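Local coordinates for protein PilX (Neisseria meningitidis, PDB 2OPE) that is a minor type IV pilin that probably contributes to the adhesion and aggregation that type IV pili give the bacterium, at residues Glu15-Gly18 and Ile19-Ser23; Tyr49-Asn52 and Pro53-Glu57; Asn35-Ile38 and Lys39-Glu43. All coordinates share one frame; numbering follows the deposited sequence.

Contact 1. Residues Glu15-Gly18 and Ile19-Ser23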
ATOM      1  N   GLU A  15      -5.966   6.494  -3.046  1.00 49.39           N
ATOM      2  CA  GLU A  15      -6.169   5.324  -3.902  1.00 50.81           C
ATOM      3  C   GLU A  15      -5.939   4.074  -3.069  1.00 51.14           C
ATOM      4  O   GLU A  15      -6.635   3.060  -3.232  1.00 53.63           O
ATOM      5  CB  GLU A  15      -5.211   5.327  -5.103  1.00 49.40           C
ATOM      6  CG  GLU A  15      -5.522   6.409  -6.114  1.00 51.60           C
ATOM      7  CD  GLU A  15      -6.504   5.986  -7.176  1.00 51.09           C
ATOM      8  OE1 GLU A  15      -6.999   4.867  -7.142  1.00 53.79           O
ATOM      9  OE2 GLU A  15      -6.771   6.766  -8.077  1.00 52.45           O
ATOM     10  N   MET A  16      -4.954   4.133  -2.181  1.00 50.35           N
ATOM     11  CA  MET A  16      -4.550   2.923  -1.462  1.00 48.97           C
ATOM     12  C   MET A  16      -5.608   2.591  -0.469  1.00 47.56           C
ATOM     13  O   MET A  16      -5.898   1.428  -0.307  1.00 46.32           O
ATOM     14  CB  MET A  16      -3.159   3.037  -0.826  1.00 47.79           C
ATOM     15  CG  MET A  16      -2.093   3.042  -1.896  1.00 45.45           C
ATOM     16  SD  MET A  16      -0.482   3.350  -1.245  1.00 48.11           S
ATOM     17  CE  MET A  16      -0.151   1.967  -0.070  1.00 40.37           C
ATOM     18  N   VAL A  17      -6.207   3.619   0.152  1.00 47.94           N
ATOM     19  CA  VAL A  17      -7.369   3.397   1.028  1.00 47.49           C
ATOM     20  C   VAL A  17      -8.490   2.689   0.279  1.00 47.34           C
ATOM     21  O   VAL A  17      -9.046   1.741   0.769  1.00 47.45           O
ATOM     22  CB  VAL A  17      -7.950   4.675   1.600  1.00 47.37           C
ATOM     23  CG1 VAL A  17      -9.215   4.333   2.374  1.00 46.14           C
ATOM     24  CG2 VAL A  17      -6.967   5.325   2.507  1.00 46.37           C
ATOM     25  N   GLY A  18      -8.802   3.171  -0.919  1.00 48.85           N
ATOM     26  CA  GLY A  18      -9.768   2.524  -1.829  1.00 49.84           C
ATOM     27  C   GLY A  18      -9.456   1.060  -2.108  1.00 48.74           C
ATOM     28  O   GLY A  18     -10.317   0.226  -2.010  1.00 48.80           O
ATOM     29  N   ILE A  19      -8.212   0.773  -2.475  1.00 49.02           N
ATOM     30  CA  ILE A  19      -7.720  -0.601  -2.651  1.00 48.48           C
ATOM     31  C   ILE A  19      -7.823  -1.452  -1.372  1.00 47.71           C
ATOM     32  O   ILE A  19      -8.299  -2.588  -1.414  1.00 49.13           O
ATOM     33  CB  ILE A  19      -6.253  -0.564  -3.223  1.00 48.10           C
ATOM     34  CG1 ILE A  19      -6.247   0.140  -4.595  1.00 48.11           C
ATOM     35  CG2 ILE A  19      -5.627  -1.956  -3.320  1.00 45.10           C
ATOM     36  CD1 ILE A  19      -4.846   0.534  -5.082  1.00 48.38           C
ATOM     37  N   ASN A  20      -7.401  -0.897  -0.244  1.00 46.08           N
ATOM     38  CA  ASN A  20      -7.554  -1.541   1.070  1.00 47.18           C
ATOM     39  C   ASN A  20      -9.039  -1.900   1.367  1.00 47.84           C
ATOM     40  O   ASN A  20      -9.360  -3.009   1.839  1.00 49.33           O
ATOM     41  CB  ASN A  20      -7.029  -0.598   2.180  1.00 45.12           C
ATOM     42  CG  ASN A  20      -6.308  -1.330   3.305  1.00 45.42           C
ATOM     43  OD1 ASN A  20      -6.082  -2.535   3.238  1.00 46.81           O
ATOM     44  ND2 ASN A  20      -5.907  -0.587   4.340  1.00 43.21           N
ATOM     45  N   ASN A  21      -9.949  -0.971   1.103  1.00 45.40           N
ATOM     46  CA  ASN A  21     -11.336  -1.206   1.471  1.00 46.44           C
ATOM     47  C   ASN A  21     -11.975  -2.317   0.626  1.00 45.70           C
ATOM     48  O   ASN A  21     -12.758  -3.118   1.133  1.00 46.51           O
ATOM     49  CB  ASN A  21     -12.150   0.093   1.405  1.00 45.71           C
ATOM     50  CG  ASN A  21     -11.867   0.988   2.557  1.00 47.56           C
ATOM     51  OD1 ASN A  21     -11.385   0.525   3.581  1.00 49.32           O
ATOM     52  ND2 ASN A  21     -12.195   2.273   2.433  1.00 48.94           N
ATOM     53  N   ILE A  22     -11.639  -2.364  -0.656  1.00 43.87           N
ATOM     54  CA  ILE A  22     -12.126  -3.430  -1.491  1.00 44.44           C
ATOM     55  C   ILE A  22     -11.488  -4.777  -1.132  1.00 47.16           C
ATOM     56  O   ILE A  22     -12.142  -5.803  -1.238  1.00 48.30           O
ATOM     57  CB  ILE A  22     -11.806  -3.139  -2.939  1.00 44.57           C
ATOM     58  CG1 ILE A  22     -12.556  -1.876  -3.415  1.00 43.71           C
ATOM     59  CG2 ILE A  22     -12.123  -4.370  -3.843  1.00 43.50           C
ATOM     60  CD1 ILE A  22     -12.293  -1.609  -4.883  1.00 41.58           C
ATOM     61  N   SER A  23     -10.192  -4.775  -0.788  1.00 46.36           N
ATOM     62  CA  SER A  23      -9.532  -5.960  -0.332  1.00 46.52           C
ATOM     63  C   SER A  23     -10.204  -6.527   0.910  1.00 45.74           C
ATOM     64  O   SER A  23     -10.442  -7.727   1.011  1.00 43.93           O
ATOM     65  CB  SER A  23      -8.046  -5.674  -0.036  1.00 47.66           C
ATOM     66  OG  SER A  23      -7.371  -5.276  -1.241  1.00 48.47           O
TER
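V17 and N21 meet one helical turn apart, side by side and pointing the same way, V17 CG1 lying 3.6 Å from N21 ND2. The methyl stands anti to the backbone N of V17 (chi1 175°), beside the carbonyl carbon, which turns it along the helix toward the amide, while CG2 leans back beside N. Beneath this pair N21 N donates to V17 O at 2.9 Å. The same i to i+4 pattern joins E15 to I19, M16 to N20 and G18 to I22; the bond from N20 N to M16 O, at 2.8 Å, is nearly straight at 169°, whereas I22 N stands 3.2 Å from G18 O.

I19 is the buried member of this turn. Its CG1 branch lies beside its own backbone N and runs back over the carbonyl four residues earlier, CG1 coming 3.2 Å from E15 O. I19 O in turn accepts twice, from S23 N at 3.0 Å and from S23 OG at 2.8 Å. The two donors come from opposite faces of the carbonyl plane, the hydroxyl standing 40° out of it, so a buried serine spends its polar atom on its own helix.

Further out, this part of helix 5-28 is flanked by the sheet and by helix 35-48. M16 and N20 face the sheet, touching L76 and M92; I19 and I22 face helix 35-48, and S23 sits between that helix (L42, F45) and Y74 of the sheet. Such a helix laid across an antiparallel sheet is the hallmark of the type IV pilin globular domain. Bonds from N20 OD1 to Y74 OH and from ND2 to N93 O, on two strands, fix the rotation of the N20 amide. With S23 OG donating to I19 O, these buried polar atoms are at least partly paid for within the protein.

Contact 2. Residues Tyr49-Asn52 and Pro53-Glu57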
ATOM      1  N   TYR A  49      -4.638  -3.762 -10.169  1.00 49.02           N
ATOM      2  CA  TYR A  49      -5.650  -2.731  -9.986  1.00 48.22           C
ATOM      3  C   TYR A  49      -5.179  -1.506 -10.757  1.00 49.16           C
ATOM      4  O   TYR A  49      -3.988  -1.210 -10.751  1.00 49.29           O
ATOM      5  CB  TYR A  49      -5.824  -2.395  -8.496  1.00 46.64           C
ATOM      6  CG  TYR A  49      -6.714  -1.186  -8.245  1.00 45.31           C
ATOM      7  CD1 TYR A  49      -8.086  -1.278  -8.379  1.00 43.76           C
ATOM      8  CD2 TYR A  49      -6.168   0.055  -7.906  1.00 45.30           C
ATOM      9  CE1 TYR A  49      -8.897  -0.180  -8.191  1.00 44.24           C
ATOM     10  CE2 TYR A  49      -6.983   1.176  -7.708  1.00 46.06           C
ATOM     11  CZ  TYR A  49      -8.349   1.028  -7.847  1.00 45.79           C
ATOM     12  OH  TYR A  49      -9.175   2.099  -7.645  1.00 47.77           O
ATOM     13  N   LYS A  50      -6.112  -0.819 -11.422  1.00 49.11           N
ATOM     14  CA  LYS A  50      -5.821   0.353 -12.254  1.00 48.58           C
ATOM     15  C   LYS A  50      -6.210   1.674 -11.545  1.00 48.41           C
ATOM     16  O   LYS A  50      -7.393   2.104 -11.572  1.00 46.16           O
ATOM     17  CB  LYS A  50      -6.581   0.247 -13.580  1.00 50.23           C
ATOM     18  CG  LYS A  50      -6.268  -0.972 -14.432  1.00 52.46           C
ATOM     19  CD  LYS A  50      -4.764  -1.101 -14.614  1.00 56.07           C
ATOM     20  CE  LYS A  50      -4.366  -2.339 -15.446  1.00 57.87           C
ATOM     21  NZ  LYS A  50      -4.744  -2.119 -16.900  1.00 59.16           N
ATOM     22  N   MET A  51      -5.221   2.338 -10.943  1.00 47.33           N
ATOM     23  CA  MET A  51      -5.489   3.602 -10.258  1.00 48.97           C
ATOM     24  C   MET A  51      -5.793   4.711 -11.265  1.00 47.15           C
ATOM     25  O   MET A  51      -5.573   4.546 -12.467  1.00 46.12           O
ATOM     26  CB  MET A  51      -4.323   4.031  -9.346  1.00 49.20           C
ATOM     27  CG  MET A  51      -4.010   3.106  -8.179  1.00 49.45           C
ATOM     28  SD  MET A  51      -2.591   3.744  -7.182  1.00 52.94           S
ATOM     29  CE  MET A  51      -1.233   3.454  -8.304  1.00 49.28           C
ATOM     30  N   ASN A  52      -6.331   5.823 -10.776  1.00 46.25           N
ATOM     31  CA  ASN A  52      -6.400   7.021 -11.585  1.00 45.80           C
ATOM     32  C   ASN A  52      -5.123   7.111 -12.415  1.00 45.26           C
ATOM     33  O   ASN A  52      -4.023   7.001 -11.881  1.00 43.11           O
ATOM     34  CB  ASN A  52      -6.551   8.249 -10.685  1.00 46.55           C
ATOM     35  CG  ASN A  52      -6.565   9.548 -11.470  1.00 47.17           C
ATOM     36  OD1 ASN A  52      -5.740   9.751 -12.350  1.00 49.13           O
ATOM     37  ND2 ASN A  52      -7.518  10.428 -11.165  1.00 46.64           N
ATOM     38  N   PRO A  53      -5.259   7.288 -13.729  1.00 46.12           N
ATOM     39  CA  PRO A  53      -4.056   7.240 -14.593  1.00 47.77           C
ATOM     40  C   PRO A  53      -2.963   8.272 -14.262  1.00 48.68           C
ATOM     41  O   PRO A  53      -1.771   7.956 -14.369  1.00 48.25           O
ATOM     42  CB  PRO A  53      -4.602   7.385 -16.033  1.00 46.79           C
ATOM     43  CG  PRO A  53      -6.034   7.851 -15.886  1.00 47.33           C
ATOM     44  CD  PRO A  53      -6.507   7.519 -14.474  1.00 46.69           C
ATOM     45  N   LYS A  54      -3.347   9.476 -13.844  1.00 49.87           N
ATOM     46  CA  LYS A  54      -2.379  10.383 -13.216  1.00 51.40           C
ATOM     47  C   LYS A  54      -1.498   9.652 -12.178  1.00 50.98           C
ATOM     48  O   LYS A  54      -0.286   9.781 -12.192  1.00 52.68           O
ATOM     49  CB  LYS A  54      -3.080  11.613 -12.608  1.00 51.99           C
ATOM     50  CG  LYS A  54      -3.610  12.629 -13.676  1.00 53.61           C
ATOM     51  CD  LYS A  54      -4.452  13.812 -13.103  1.00 53.77           C
ATOM     52  CE  LYS A  54      -3.599  15.035 -12.596  1.00 55.49           C
ATOM     53  NZ  LYS A  54      -3.568  16.330 -13.461  1.00 53.91           N
ATOM     54  N   ILE A  55      -2.088   8.842 -11.311  1.00 49.57           N
ATOM     55  CA  ILE A  55      -1.324   8.198 -10.253  1.00 48.49           C
ATOM     56  C   ILE A  55      -0.557   6.953 -10.738  1.00 49.02           C
ATOM     57  O   ILE A  55       0.608   6.738 -10.373  1.00 49.44           O
ATOM     58  CB  ILE A  55      -2.266   7.879  -9.017  1.00 49.00           C
ATOM     59  CG1 ILE A  55      -3.053   9.131  -8.629  1.00 48.11           C
ATOM     60  CG2 ILE A  55      -1.487   7.343  -7.813  1.00 47.24           C
ATOM     61  CD1 ILE A  55      -2.165  10.385  -8.487  1.00 49.28           C
ATOM     62  N   ALA A  56      -1.214   6.131 -11.548  1.00 48.57           N
ATOM     63  CA  ALA A  56      -0.628   4.888 -12.062  1.00 48.70           C
ATOM     64  C   ALA A  56       0.642   5.101 -12.873  1.00 49.04           C
ATOM     65  O   ALA A  56       1.507   4.235 -12.917  1.00 50.58           O
ATOM     66  CB  ALA A  56      -1.662   4.097 -12.906  1.00 45.96           C
ATOM     67  N   GLU A  57       0.731   6.234 -13.542  1.00 49.68           N
ATOM     68  CA  GLU A  57       1.919   6.611 -14.277  1.00 51.04           C
ATOM     69  C   GLU A  57       3.138   6.741 -13.368  1.00 50.36           C
ATOM     70  O   GLU A  57       4.279   6.537 -13.803  1.00 49.81           O
ATOM     71  CB  GLU A  57       1.688   7.987 -14.872  1.00 52.83           C
ATOM     72  CG  GLU A  57       1.373   8.005 -16.317  1.00 56.72           C
ATOM     73  CD  GLU A  57       1.137   9.416 -16.800  1.00 58.91           C
ATOM     74  OE1 GLU A  57       0.777   9.580 -17.990  1.00 61.26           O
ATOM     75  OE2 GLU A  57       1.296  10.353 -15.976  1.00 59.16           O
TER
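N52 is the N-cap of the short helix 53-56, and its side chain and carbonyl serve the first amides of that turn. With CG anti to the backbone N (chi1 177°) and beside the carbonyl carbon, the carboxamide swings forward over the start of the helix. There OD1 accepts from K54 N at 2.8 Å, a capping bond that is weak because the N-H points only partly at the oxygen (123°). The same oxygen lies 3.3 Å from K54 CB, so it sits close against the first turn.

P53, the first helical residue, brings no N-H, and its nitrogen therefore asks for no acceptor; its ring crosses the N52 side chain at about a right angle. K54 N being taken by OD1, the two amides after it, I55 and A56, turn to N52 O. A56 N reaches it at 3.0 Å with a nearly straight N-H (165°), lying in the carbonyl plane, the regular i to i+4 bond. I55 N is nearer but poorly aimed, a weak second bond to the same oxygen. One residue thus serves three successive amides, and E57 N continues the turn by bonding to P53 O. The N-H of N52 itself is taken by E15 OE2 of helix 5-28, which ties the cap to the long helix.

Below the cap the apolar side closes between M51 and I55, whose side chains cross at about a right angle. The M51 chain bends at its last torsion, turning CE so that it and SD both lie against I55 CG2, SD at 3.8 Å. A56 adds its methyl at the edge, its CB 4.4 Å from M51 CB. I55 also touches Q11, so this turn rests on the long helix after the chain leaves helix 35-48. The methionine methyl itself ends 3.9 Å, M51 CE to CG2, from I55 and also lies near A56 CA.

Contact 3. Residues Asn35-Ile38 and Lys39-Glu43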
ATOM      1  N   ASN A  35      -6.219 -19.815   3.251  1.00 45.48           N
ATOM      2  CA  ASN A  35      -5.242 -18.732   3.335  1.00 47.33           C
ATOM      3  C   ASN A  35      -4.375 -18.584   2.105  1.00 48.46           C
ATOM      4  O   ASN A  35      -3.925 -17.483   1.781  1.00 47.84           O
ATOM      5  CB  ASN A  35      -4.339 -18.937   4.525  1.00 49.31           C
ATOM      6  CG  ASN A  35      -5.083 -18.852   5.838  1.00 50.49           C
ATOM      7  OD1 ASN A  35      -6.135 -18.201   5.958  1.00 52.04           O
ATOM      8  ND2 ASN A  35      -4.532 -19.509   6.840  1.00 51.47           N
ATOM      9  N   GLN A  36      -4.115 -19.709   1.433  1.00 48.49           N
ATOM     10  CA  GLN A  36      -3.388 -19.690   0.184  1.00 47.82           C
ATOM     11  C   GLN A  36      -4.185 -18.973  -0.913  1.00 46.96           C
ATOM     12  O   GLN A  36      -3.629 -18.238  -1.721  1.00 47.41           O
ATOM     13  CB  GLN A  36      -3.083 -21.129  -0.232  1.00 50.44           C
ATOM     14  CG  GLN A  36      -2.742 -21.277  -1.678  1.00 52.17           C
ATOM     15  CD  GLN A  36      -1.931 -22.496  -1.949  1.00 54.63           C
ATOM     16  OE1 GLN A  36      -2.160 -23.579  -1.347  1.00 55.96           O
ATOM     17  NE2 GLN A  36      -0.962 -22.357  -2.873  1.00 54.57           N
ATOM     18  N   THR A  37      -5.494 -19.194  -0.936  1.00 46.84           N
ATOM     19  CA  THR A  37      -6.396 -18.530  -1.870  1.00 46.55           C
ATOM     20  C   THR A  37      -6.571 -17.028  -1.591  1.00 47.74           C
ATOM     21  O   THR A  37      -6.555 -16.209  -2.511  1.00 47.57           O
ATOM     22  CB  THR A  37      -7.740 -19.238  -1.858  1.00 46.29           C
ATOM     23  OG1 THR A  37      -7.541 -20.594  -2.279  1.00 45.15           O
ATOM     24  CG2 THR A  37      -8.745 -18.557  -2.773  1.00 44.31           C
ATOM     25  N   ILE A  38      -6.721 -16.663  -0.319  1.00 48.54           N
ATOM     26  CA  ILE A  38      -6.830 -15.255   0.050  1.00 48.47           C
ATOM     27  C   ILE A  38      -5.545 -14.535  -0.375  1.00 48.34           C
ATOM     28  O   ILE A  38      -5.592 -13.453  -0.933  1.00 49.42           O
ATOM     29  CB  ILE A  38      -6.985 -15.066   1.597  1.00 49.71           C
ATOM     30  CG1 ILE A  38      -8.272 -15.737   2.157  1.00 49.60           C
ATOM     31  CG2 ILE A  38      -6.856 -13.579   1.999  1.00 48.71           C
ATOM     32  CD1 ILE A  38      -9.546 -15.291   1.531  1.00 49.30           C
ATOM     33  N   LYS A  39      -4.397 -15.139  -0.076  1.00 46.88           N
ATOM     34  CA  LYS A  39      -3.111 -14.528  -0.352  1.00 44.94           C
ATOM     35  C   LYS A  39      -2.906 -14.279  -1.848  1.00 47.35           C
ATOM     36  O   LYS A  39      -2.553 -13.173  -2.235  1.00 47.10           O
ATOM     37  CB  LYS A  39      -1.962 -15.381   0.201  1.00 43.84           C
ATOM     38  CG  LYS A  39      -0.555 -14.855  -0.183  1.00 41.71           C
ATOM     39  CD  LYS A  39       0.539 -15.503   0.629  1.00 43.29           C
ATOM     40  CE  LYS A  39       1.970 -15.028   0.177  1.00 43.65           C
ATOM     41  NZ  LYS A  39       2.187 -15.251  -1.286  1.00 42.44           N
ATOM     42  N   SER A  40      -3.141 -15.281  -2.704  1.00 48.38           N
ATOM     43  CA  SER A  40      -2.911 -15.027  -4.132  1.00 49.02           C
ATOM     44  C   SER A  40      -3.949 -14.101  -4.729  1.00 46.74           C
ATOM     45  O   SER A  40      -3.627 -13.294  -5.595  1.00 44.97           O
ATOM     46  CB  SER A  40      -2.743 -16.318  -4.978  1.00 49.95           C
ATOM     47  OG  SER A  40      -3.653 -17.311  -4.595  1.00 51.85           O
ATOM     48  N   LYS A  41      -5.197 -14.227  -4.290  1.00 47.02           N
ATOM     49  CA  LYS A  41      -6.215 -13.221  -4.661  1.00 46.52           C
ATOM     50  C   LYS A  41      -5.799 -11.790  -4.279  1.00 47.11           C
ATOM     51  O   LYS A  41      -5.838 -10.893  -5.128  1.00 48.29           O
ATOM     52  CB  LYS A  41      -7.585 -13.574  -4.100  1.00 46.90           C
ATOM     53  CG  LYS A  41      -8.325 -14.684  -4.886  1.00 46.75           C
ATOM     54  CD  LYS A  41      -9.683 -14.925  -4.252  1.00 47.27           C
ATOM     55  CE  LYS A  41     -10.498 -16.082  -4.908  1.00 46.37           C
ATOM     56  NZ  LYS A  41     -11.725 -16.389  -4.086  1.00 44.82           N
ATOM     57  N   LEU A  42      -5.322 -11.571  -3.058  1.00 45.46           N
ATOM     58  CA  LEU A  42      -4.870 -10.228  -2.721  1.00 46.71           C
ATOM     59  C   LEU A  42      -3.812  -9.735  -3.695  1.00 47.04           C
ATOM     60  O   LEU A  42      -3.878  -8.601  -4.184  1.00 48.02           O
ATOM     61  CB  LEU A  42      -4.311 -10.175  -1.285  1.00 45.57           C
ATOM     62  CG  LEU A  42      -5.399 -10.229  -0.198  1.00 45.68           C
ATOM     63  CD1 LEU A  42      -4.802 -10.644   1.154  1.00 45.86           C
ATOM     64  CD2 LEU A  42      -6.177  -8.913  -0.098  1.00 44.08           C
ATOM     65  N   GLU A  43      -2.823 -10.599  -3.950  1.00 47.04           N
ATOM     66  CA  GLU A  43      -1.687 -10.317  -4.839  1.00 45.11           C
ATOM     67  C   GLU A  43      -2.121 -10.020  -6.276  1.00 45.12           C
ATOM     68  O   GLU A  43      -1.610  -9.100  -6.896  1.00 47.97           O
ATOM     69  CB  GLU A  43      -0.632 -11.462  -4.756  1.00 42.82           C
ATOM     70  CG  GLU A  43       0.005 -11.605  -3.343  1.00 42.87           C
ATOM     71  CD  GLU A  43       0.912 -12.827  -3.190  1.00 44.34           C
ATOM     72  OE1 GLU A  43       0.863 -13.750  -4.028  1.00 44.09           O
ATOM     73  OE2 GLU A  43       1.698 -12.873  -2.218  1.00 44.59           O
TER
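N35 O accepts from K39 N at 3.0 Å, the donor standing 37° above the carbonyl plane, while N35 ND2 turns away to E69 OE1. This is the first turn of helix 35-48, and K39 CB rests against N35 O. Q36 comes next, and its carbonyl has two donors from one residue: S40 N bonds to Q36 O at 3.2 Å and S40 OG at 3.0 Å, from opposite faces of its plane. The hydroxyl can do so because S40 OG sits between its own backbone N and carbonyl carbon (chi1 41°), which folds it back on the helix.

T37 lies alongside K41, both side chains pointing the same way. T37 O takes K41 N, and the methyl T37 CG2 comes 3.7 Å from K41 CE, resting against the extended lysine chain. That chain carries NZ on to a salt bridge with D33, just ahead of the helix. I38 closes the segment in the buried row: its CG2, anti to the backbone N, meets L42 CD1 at 3.7 Å, and I38 O accepts from L42 N.

On another flank K39 bends at its end to bring NZ 2.6 Å from E43 OE2, a salt bridge one turn apart that meets the carboxylate on its syn side but tilted out of its plane. D34 OD2 accepts from T37 N at the start of the helix. Charged ends thus pair along the flanks, K39 with E43 and K41 with D33, while I38 and L42 pack against L28 of helix 5-28 and, for L42, F65 of strand 59-65.

The three contacts follow the chain in the order 1, 3, 2, and contact 1, on helix 5-28, is the one that touches both others. It meets contact 2, with centres about 13 Å apart, through packing of I19 CD1 on Y49 CD2 at 3.2 Å, next to the E15 tie to the cap. It meets contact 3, about 16 Å away between centres, where S23 CB lies 3.7 Å from L42 CD2. Contacts 2 and 3 do not touch: their nearest atoms are about 7 Å apart, with the rest of helix 35-48 between them in sequence. The long helix thus connects the start of helix 35-48 with the turn that follows it.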